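Side-chain contact in homoaconitase large subunit (Methanocaldococcus jannaschii, PDB 4KP2), which forms, together with a small subunit, an iron-sulfur hydro-lyase that interconverts homocitrate and homoisocitrate by way of cis-homoaconitate in 2-oxosuberate biosynthesis: residues 152-155 and 156-160. Numbering follows the deposited sequence.
Sequences TGFG and ATDMA
Phe154 begins the contact, just past the end of strand 150-153, and its side chain turns toward the first turn of the helix that follows. With CG beside the backbone N and anti to the carbonyl carbon (chi1 -64°), the side chain meets two helix residues. Phe154 CB and CD1 each lie 3.7 Å from Asp158 CB. The carboxylate stands nearly upright to the ring, its plane 83° from the aromatic one, and Asp158 OD2 comes to the ring edge in plane, 3.9 Å from Phe154 CD1. Next to CD2 is Met159, whose chain bends at both chi2 (-78°) and chi3, folding its methyl back to put Met159 CE 3.6 Å from Phe154 CD2. Ala135 of strand 133-136 touches both Phe154 and Met159. Without the ring, as with an alanine here, Asp158 would probably lose the edge beside its carboxylate and Met159 CE its CD2 contact, leaving the methyl end less held.

Gly155 comes next, at the N-cap position. Its carbonyl O accepts the first i to i+4 bond, Met159 N to Gly155 O at 3.0 Å, and Met159 CG packs 3.2 Å from that same oxygen. Ala156 and Met159 reach helix 57-67 through Leu59 and Ala60. This is a strand-to-helix turn at the outermost strand, within this chain, of a parallel sheet in the alpha-beta-alpha sandwich of the aconitase family.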
# COMPACT_ATOMS: atom_id res chain seq x y z
N THR A 152 1.63 2.11 29.55
CA THR A 152 0.20 2.38 29.39
C THR A 152 -0.05 3.43 28.31
O THR A 152 0.87 4.13 27.88
CB THR A 152 -0.44 2.86 30.70
OG1 THR A 152 0.30 3.98 31.21
CG2 THR A 152 -0.45 1.75 31.73
N GLY A 153 -1.30 3.52 27.86
CA GLY A 153 -1.67 4.48 26.83
C GLY A 153 -2.38 5.70 27.38
O GLY A 153 -3.21 5.59 28.29
N PHE A 154 -2.05 6.86 26.83
CA PHE A 154 -2.65 8.11 27.28
C PHE A 154 -3.34 8.83 26.13
O PHE A 154 -3.07 8.57 24.96
CB PHE A 154 -1.58 9.02 27.89
CG PHE A 154 -0.95 8.46 29.13
CD1 PHE A 154 -1.47 8.75 30.38
CD2 PHE A 154 0.17 7.64 29.05
CE1 PHE A 154 -0.89 8.24 31.52
CE2 PHE A 154 0.75 7.13 30.19
CZ PHE A 154 0.22 7.43 31.43
N GLY A 155 -4.23 9.76 26.48
CA GLY A 155 -4.93 10.55 25.48
C GLY A 155 -4.10 11.72 25.02
O GLY A 155 -2.96 11.90 25.45
N ALA A 156 -4.67 12.53 24.13
CA ALA A 156 -3.97 13.69 23.58
C ALA A 156 -3.64 14.71 24.67
O ALA A 156 -2.59 15.36 24.62
CB ALA A 156 -4.81 14.34 22.49
N THR A 157 -4.52 14.83 25.64
CA THR A 157 -4.33 15.75 26.76
C THR A 157 -3.16 15.32 27.65
O THR A 157 -2.27 16.12 27.93
CB THR A 157 -5.61 15.88 27.60
OG1 THR A 157 -6.51 16.80 26.97
CG2 THR A 157 -5.30 16.38 29.00
N ASP A 158 -3.17 14.06 28.07
CA ASP A 158 -2.13 13.55 28.96
C ASP A 158 -0.77 13.47 28.28
O ASP A 158 0.26 13.62 28.94
CB ASP A 158 -2.53 12.18 29.52
CG ASP A 158 -3.56 12.28 30.62
OD1 ASP A 158 -3.63 13.34 31.28
OD2 ASP A 158 -4.32 11.31 30.82
N MET A 159 -0.77 13.24 26.98
CA MET A 159 0.47 13.16 26.22
C MET A 159 1.17 14.51 26.13
O MET A 159 2.39 14.59 26.08
CB MET A 159 0.22 12.59 24.82
CG MET A 159 0.05 11.07 24.78
SD MET A 159 1.60 10.16 24.89
CE MET A 159 1.74 9.90 26.66
N ALA A 160 0.37 15.58 26.12
CA ALA A 160 0.92 16.93 26.10
C ALA A 160 1.53 17.27 27.45
O ALA A 160 2.58 17.90 27.53
CB ALA A 160 -0.17 17.93 25.74